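Local atomic coordinates of short-chain dehydrogenase/reductase SDR (Paraburkholderia phymatum, PDB entry 5VA8), a protein that binds NADP in a Rossmann-type fold and probably catalyses an NADP(H)-dependent oxidation or reduction. Residues 97-109 / 155-167. Numbering follows the deposited sequence.
With NAP (NADP nicotinamide-adenine-dinucleotide phosphate), chain E; TCE (3,3',3''-phosphanetriyltripropanoic acid), chain F.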
loop_
_atom_site.group_PDB
_atom_site.type_symbol
_atom_site.label_atom_id
_atom_site.label_comp_id
_atom_site.label_asym_id
_atom_site.label_seq_id
_atom_site.Cartn_x
_atom_site.Cartn_y
_atom_site.Cartn_z
ATOM N N ALA A 97 -6.958 -21.761 -10.188
ATOM C CA ALA A 97 -8.244 -22.249 -10.678
ATOM C C ALA A 97 -8.754 -21.220 -11.665
ATOM O O ALA A 97 -8.274 -20.083 -11.695
ATOM C CB ALA A 97 -9.270 -22.461 -9.549
ATOM N N GLY A 98 -9.732 -21.620 -12.475
ATOM C CA GLY A 98 -10.315 -20.674 -13.408
ATOM C C GLY A 98 -10.944 -19.503 -12.678
ATOM O O GLY A 98 -11.505 -19.655 -11.592
ATOM N N GLY A 99 -10.836 -18.323 -13.288
ATOM C CA GLY A 99 -11.332 -17.104 -12.696
ATOM C C GLY A 99 -12.797 -16.856 -13.001
ATOM O O GLY A 99 -13.430 -17.566 -13.797
ATOM N N PRO A 100 -13.370 -15.842 -12.359
ATOM C CA PRO A 100 -14.817 -15.607 -12.478
ATOM C C PRO A 100 -15.167 -14.905 -13.775
ATOM O O PRO A 100 -14.297 -14.337 -14.453
ATOM C CB PRO A 100 -15.134 -14.723 -11.265
ATOM C CG PRO A 100 -13.841 -14.006 -10.979
ATOM C CD PRO A 100 -12.724 -14.941 -11.386
ATOM N N PRO A 101 -16.439 -14.934 -14.154
ATOM C CA PRO A 101 -16.880 -14.255 -15.363
ATOM C C PRO A 101 -16.943 -12.755 -15.153
ATOM O O PRO A 101 -17.098 -12.278 -14.017
ATOM C CB PRO A 101 -18.284 -14.831 -15.581
ATOM C CG PRO A 101 -18.754 -15.085 -14.190
ATOM C CD PRO A 101 -17.551 -15.628 -13.479
ATOM N N PRO A 102 -16.843 -11.986 -16.229
ATOM C CA PRO A 102 -17.025 -10.536 -16.140
ATOM C C PRO A 102 -18.491 -10.140 -16.036
ATOM O O PRO A 102 -19.402 -10.894 -16.384
ATOM C CB PRO A 102 -16.436 -10.041 -17.463
ATOM C CG PRO A 102 -16.743 -11.155 -18.416
ATOM C CD PRO A 102 -16.531 -12.420 -17.605
ATOM N N GLY A 103 -18.702 -8.917 -15.564
ATOM C CA GLY A 103 -20.037 -8.352 -15.555
ATOM C C GLY A 103 -20.078 -7.061 -14.773
ATOM O O GLY A 103 -19.119 -6.683 -14.092
ATOM N N ASP A 104 -21.217 -6.379 -14.894
ATOM C CA ASP A 104 -21.497 -5.218 -14.058
ATOM C C ASP A 104 -21.961 -5.683 -12.685
ATOM O O ASP A 104 -22.710 -6.658 -12.569
ATOM C CB ASP A 104 -22.570 -4.334 -14.694
ATOM C CG ASP A 104 -22.827 -3.058 -13.901
ATOM O OD1 ASP A 104 -22.080 -2.072 -14.102
ATOM O OD2 ASP A 104 -23.768 -3.041 -13.074
ATOM N N PHE A 105 -21.524 -4.965 -11.641
ATOM C CA PHE A 105 -21.781 -5.413 -10.276
ATOM C C PHE A 105 -23.270 -5.546 -9.979
ATOM O O PHE A 105 -23.657 -6.377 -9.152
ATOM C CB PHE A 105 -21.122 -4.467 -9.266
ATOM C CG PHE A 105 -21.819 -3.133 -9.107
ATOM C CD1 PHE A 105 -21.601 -2.101 -10.007
ATOM C CD2 PHE A 105 -22.642 -2.899 -8.018
ATOM C CE1 PHE A 105 -22.231 -0.863 -9.844
ATOM C CE2 PHE A 105 -23.262 -1.679 -7.839
ATOM C CZ PHE A 105 -23.066 -0.655 -8.757
ATOM N N ARG A 106 -24.121 -4.757 -10.641
ATOM C CA ARG A 106 -25.553 -4.863 -10.375
ATOM C C ARG A 106 -26.159 -6.159 -10.906
ATOM O O ARG A 106 -27.282 -6.506 -10.520
ATOM C CB ARG A 106 -26.276 -3.644 -10.956
ATOM C CG ARG A 106 -25.995 -2.367 -10.155
ATOM C CD ARG A 106 -26.215 -1.097 -10.953
ATOM N NE ARG A 106 -25.023 -0.734 -11.714
ATOM C CZ ARG A 106 -24.678 0.516 -12.004
ATOM N NH1 ARG A 106 -23.573 0.753 -12.699
ATOM N NH2 ARG A 106 -25.432 1.528 -11.589
ATOM N N ASN A 107 -25.441 -6.894 -11.748
ATOM C CA ASN A 107 -25.923 -8.157 -12.285
ATOM C C ASN A 107 -25.317 -9.373 -11.599
ATOM O O ASN A 107 -25.689 -10.497 -11.946
ATOM C CB ASN A 107 -25.647 -8.223 -13.789
ATOM C CG ASN A 107 -26.448 -7.204 -14.565
ATOM O OD1 ASN A 107 -27.609 -6.939 -14.242
ATOM N ND2 ASN A 107 -25.841 -6.626 -15.598
ATOM N N PHE A 108 -24.396 -9.185 -10.648
ATOM C CA PHE A 108 -23.850 -10.310 -9.898
ATOM C C PHE A 108 -24.930 -10.890 -8.995
ATOM O O PHE A 108 -25.564 -10.158 -8.227
ATOM C CB PHE A 108 -22.662 -9.880 -9.033
ATOM C CG PHE A 108 -21.464 -9.370 -9.798
ATOM C CD1 PHE A 108 -21.244 -9.704 -11.122
ATOM C CD2 PHE A 108 -20.534 -8.568 -9.152
ATOM C CE1 PHE A 108 -20.118 -9.226 -11.791
ATOM C CE2 PHE A 108 -19.416 -8.087 -9.806
ATOM C CZ PHE A 108 -19.203 -8.412 -11.126
ATOM N N THR A 109 -25.133 -12.199 -9.070
ATOM C CA THR A 109 -26.065 -12.847 -8.160
ATOM C C THR A 109 -25.333 -13.332 -6.917
ATOM O O THR A 109 -24.105 -13.423 -6.885
ATOM C CB THR A 109 -26.761 -14.029 -8.823
ATOM O OG1 THR A 109 -25.800 -15.058 -9.093
ATOM C CG2 THR A 109 -27.456 -13.599 -10.117
ATOM N N ILE A 155 -10.269 -4.255 -11.460
ATOM C CA ILE A 155 -10.490 -4.351 -12.893
ATOM C C ILE A 155 -11.972 -4.111 -13.136
ATOM O O ILE A 155 -12.814 -4.731 -12.478
ATOM C CB ILE A 155 -10.042 -5.725 -13.416
ATOM C CG1 ILE A 155 -8.533 -5.904 -13.215
ATOM C CG2 ILE A 155 -10.443 -5.913 -14.881
ATOM C CD1 ILE A 155 -8.031 -7.281 -13.574
ATOM N N ASP A 156 -12.282 -3.184 -14.052
ATOM C CA ASP A 156 -13.636 -2.670 -14.250
ATOM C C ASP A 156 -14.707 -3.760 -14.250
ATOM O O ASP A 156 -15.628 -3.745 -13.424
ATOM C CB ASP A 156 -13.666 -1.875 -15.564
ATOM C CG ASP A 156 -15.056 -1.351 -15.922
ATOM O OD1 ASP A 156 -15.953 -1.304 -15.050
ATOM O OD2 ASP A 156 -15.251 -0.977 -17.102
ATOM N N VAL A 157 -14.592 -4.728 -15.152
ATOM C CA VAL A 157 -15.673 -5.692 -15.325
ATOM C C VAL A 157 -15.431 -6.952 -14.508
ATOM O O VAL A 157 -16.200 -7.911 -14.614
ATOM C CB VAL A 157 -15.861 -6.056 -16.807
ATOM C CG1 VAL A 157 -16.168 -4.814 -17.619
ATOM C CG2 VAL A 157 -14.620 -6.754 -17.334
ATOM N N LEU A 158 -14.386 -6.964 -13.671
ATOM C CA LEU A 158 -14.083 -8.195 -12.940
ATOM C C LEU A 158 -14.283 -8.029 -11.434
ATOM O O LEU A 158 -13.453 -8.484 -10.629
ATOM C CB LEU A 158 -12.659 -8.677 -13.258
ATOM C CG LEU A 158 -12.525 -9.319 -14.647
ATOM C CD1 LEU A 158 -11.085 -9.756 -14.906
ATOM C CD2 LEU A 158 -13.472 -10.506 -14.798
ATOM N N GLY A 159 -15.407 -7.423 -11.047
ATOM C CA GLY A 159 -15.708 -7.252 -9.630
ATOM C C GLY A 159 -15.636 -8.536 -8.823
ATOM O O GLY A 159 -15.246 -8.515 -7.655
ATOM N N LEU A 160 -16.029 -9.669 -9.427
ATOM C CA LEU A 160 -15.989 -10.934 -8.686
ATOM C C LEU A 160 -14.561 -11.320 -8.334
ATOM O O LEU A 160 -14.322 -11.933 -7.282
ATOM C CB LEU A 160 -16.661 -12.047 -9.496
ATOM C CG LEU A 160 -18.168 -11.889 -9.728
ATOM C CD1 LEU A 160 -18.655 -12.894 -10.757
ATOM C CD2 LEU A 160 -18.941 -12.065 -8.412
ATOM N N SER A 161 -13.604 -10.987 -9.206
ATOM C CA SER A 161 -12.190 -11.206 -8.919
ATOM C C SER A 161 -11.670 -10.171 -7.929
ATOM O O SER A 161 -10.969 -10.517 -6.966
ATOM C CB SER A 161 -11.375 -11.141 -10.215
ATOM O OG SER A 161 -9.978 -11.204 -9.942
ATOM N N ASN A 162 -12.006 -8.900 -8.168
ATOM C CA ASN A 162 -11.634 -7.818 -7.263
ATOM C C ASN A 162 -11.960 -8.194 -5.831
ATOM O O ASN A 162 -11.159 -7.977 -4.916
ATOM C CB ASN A 162 -12.388 -6.532 -7.629
ATOM C CG ASN A 162 -12.082 -6.035 -9.040
ATOM O OD1 ASN A 162 -11.076 -6.415 -9.648
ATOM N ND2 ASN A 162 -12.954 -5.172 -9.562
ATOM N N GLY A 163 -13.135 -8.772 -5.625
ATOM C CA GLY A 163 -13.529 -9.229 -4.311
ATOM C C GLY A 163 -12.883 -10.532 -3.875
ATOM O O GLY A 163 -12.187 -10.560 -2.855
ATOM N N ALA A 164 -13.107 -11.625 -4.614
ATOM C CA ALA A 164 -12.694 -12.932 -4.105
ATOM C C ALA A 164 -11.188 -13.012 -3.909
ATOM O O ALA A 164 -10.714 -13.558 -2.905
ATOM C CB ALA A 164 -13.174 -14.040 -5.046
ATOM N N ARG A 165 -10.412 -12.477 -4.852
ATOM C CA ARG A 165 -8.972 -12.659 -4.740
ATOM C C ARG A 165 -8.378 -11.750 -3.685
ATOM O O ARG A 165 -7.358 -12.103 -3.080
ATOM C CB ARG A 165 -8.302 -12.412 -6.088
ATOM C CG ARG A 165 -8.854 -13.349 -7.164
ATOM C CD ARG A 165 -7.976 -13.226 -8.377
ATOM N NE ARG A 165 -8.525 -13.775 -9.614
ATOM C CZ ARG A 165 -8.262 -14.981 -10.107
ATOM N NH1 ARG A 165 -7.512 -15.858 -9.431
ATOM N NH2 ARG A 165 -8.758 -15.306 -11.298
ATOM N N SER A 166 -9.011 -10.598 -3.440
ATOM C CA SER A 166 -8.602 -9.747 -2.331
ATOM C C SER A 166 -8.887 -10.420 -0.996
ATOM O O SER A 166 -8.128 -10.247 -0.029
ATOM C CB SER A 166 -9.312 -8.399 -2.418
ATOM O OG SER A 166 -8.860 -7.670 -3.554
ATOM N N GLY A 167 -9.996 -11.163 -0.924
ATOM C CA GLY A 167 -10.286 -11.941 0.271
ATOM C C GLY A 167 -9.210 -12.962 0.555
ATOM O O GLY A 167 -8.744 -13.093 1.693
HETATM P PA NAP E . -5.941 -20.701 -19.070
HETATM O O1A NAP E . -4.878 -20.522 -20.077
HETATM O O2A NAP E . -7.353 -20.802 -19.606
HETATM O O5B NAP E . -5.562 -22.015 -18.234
HETATM C C5B NAP E . -6.432 -22.436 -17.174
HETATM C C4B NAP E . -6.014 -23.827 -16.784
HETATM O O4B NAP E . -6.676 -24.179 -15.552
HETATM C C3B NAP E . -6.394 -24.924 -17.778
HETATM O O3B NAP E . -5.446 -25.980 -17.702
HETATM C C2B NAP E . -7.751 -25.374 -17.243
HETATM O O2B NAP E . -8.067 -26.677 -17.782
HETATM C C1B NAP E . -7.463 -25.339 -15.741
HETATM N N9A NAP E . -8.645 -25.199 -14.897
HETATM C C8A NAP E . -9.544 -24.166 -14.909
HETATM N N7A NAP E . -10.455 -24.238 -13.967
HETATM C C5A NAP E . -10.139 -25.409 -13.293
HETATM C C6A NAP E . -10.735 -26.062 -12.196
HETATM N N6A NAP E . -11.817 -25.605 -11.557
HETATM N N1A NAP E . -10.182 -27.222 -11.778
HETATM C C2A NAP E . -9.095 -27.680 -12.414
HETATM N N3A NAP E . -8.447 -27.151 -13.457
HETATM C C4A NAP E . -9.025 -26.013 -13.855
HETATM O O3 NAP E . -5.926 -19.508 -18.004
HETATM P PN NAP E . -4.752 -18.602 -17.401
HETATM O O1N NAP E . -3.556 -19.433 -17.163
HETATM O O2N NAP E . -4.635 -17.396 -18.248
HETATM O O5D NAP E . -5.427 -18.184 -16.015
HETATM C C5D NAP E . -5.109 -18.871 -14.787
HETATM C C4D NAP E . -5.692 -18.036 -13.674
HETATM O O4D NAP E . -5.019 -16.756 -13.650
HETATM C C3D NAP E . -7.188 -17.721 -13.794
HETATM O O3D NAP E . -7.798 -17.673 -12.505
HETATM C C2D NAP E . -7.181 -16.330 -14.420
HETATM O O2D NAP E . -8.361 -15.569 -14.180
HETATM C C1D NAP E . -5.980 -15.742 -13.686
HETATM N N1N NAP E . -5.383 -14.559 -14.354
HETATM C C2N NAP E . -5.073 -14.606 -15.661
HETATM C C3N NAP E . -4.462 -13.525 -16.260
HETATM C C7N NAP E . -4.054 -13.459 -17.701
HETATM O O7N NAP E . -3.931 -12.343 -18.240
HETATM N N7N NAP E . -3.970 -14.597 -18.384
HETATM C C4N NAP E . -4.113 -12.438 -15.463
HETATM C C5N NAP E . -4.461 -12.419 -14.122
HETATM C C6N NAP E . -5.114 -13.488 -13.585
HETATM P P2B NAP E . -9.575 -27.249 -17.766
HETATM O O1X NAP E . -9.905 -27.533 -16.339
HETATM O O2X NAP E . -10.485 -26.179 -18.374
HETATM O O3X NAP E . -9.496 -28.508 -18.652
HETATM O O16 TCE F . -9.780 -12.906 -12.583
HETATM C C14 TCE F . -8.908 -12.063 -12.930
HETATM O O15 TCE F . -8.596 -11.121 -12.164
HETATM C C5 TCE F . -8.249 -12.181 -14.303
HETATM C C2 TCE F . -7.512 -10.878 -14.596
HETATM P P TCE F . -6.466 -11.100 -16.114
HETATM C C3 TCE F . -7.369 -12.016 -17.433
HETATM C C6 TCE F . -8.481 -11.049 -17.814
HETATM C C8 TCE F . -9.372 -11.756 -18.815
HETATM O O10 TCE F . -9.626 -11.172 -19.894
HETATM O O9 TCE F . -9.830 -12.904 -18.562
HETATM C C1 TCE F . -5.892 -9.447 -16.690
HETATM C C4 TCE F . -5.082 -8.825 -15.558
HETATM C C11 TCE F . -4.680 -7.432 -16.004
HETATM O O12 TCE F . -3.935 -6.712 -15.287
HETATM O O13 TCE F . -5.106 -7.014 -17.113
HETATM O O HOH W 1 -16.671 -10.107 -12.404
HETATM O O HOH W 2 -17.337 -5.673 -12.273
#
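Leu160 packs between the Phe108 ring and Pro100. Its CG sits over the ring centre, 3.8 Å from the centroid and 6° off the normal, a CH-pi contact. Chi1 of -66°, with CG anti to the carbonyl carbon, swings CG there. CD2 reaches Phe108 CG and CD2; CD1 turns to Pro101 O. Leu160 CB packs on Pro100 CB at 3.6 Å. Gly159 CA meets the ring edge. Pro102 CB touches Val157 CG2 and Leu158 CD2.

Gly103 N donates to Val157 O at 2.9 Å (161°). One water joins Pro101 O and Val157 O to Leu160 N; a second joins Gly103 O and Asp156 O to Gly159 N. The loop after strand 92-95 thus packs on the start of helix 159-179, at the cofactor side of the SDR Rossmann fold.

Ser161 and Arg165 probably correspond to the family's Tyr-x-x-x-Lys positions. Arg165 NH2 donates to NADP O3D at 2.8 Å and to O16 of the phosphanetriyltripropanoic acid (TCE) at 2.9 Å. With a bent bond from NE to Ser161 OG, these in-plane partners fix the guanidinium. Ser161 OG donates to O15 of the same carboxylate. The arginine's charge probably favours an ionised carboxylate beside the nicotinamide ribose.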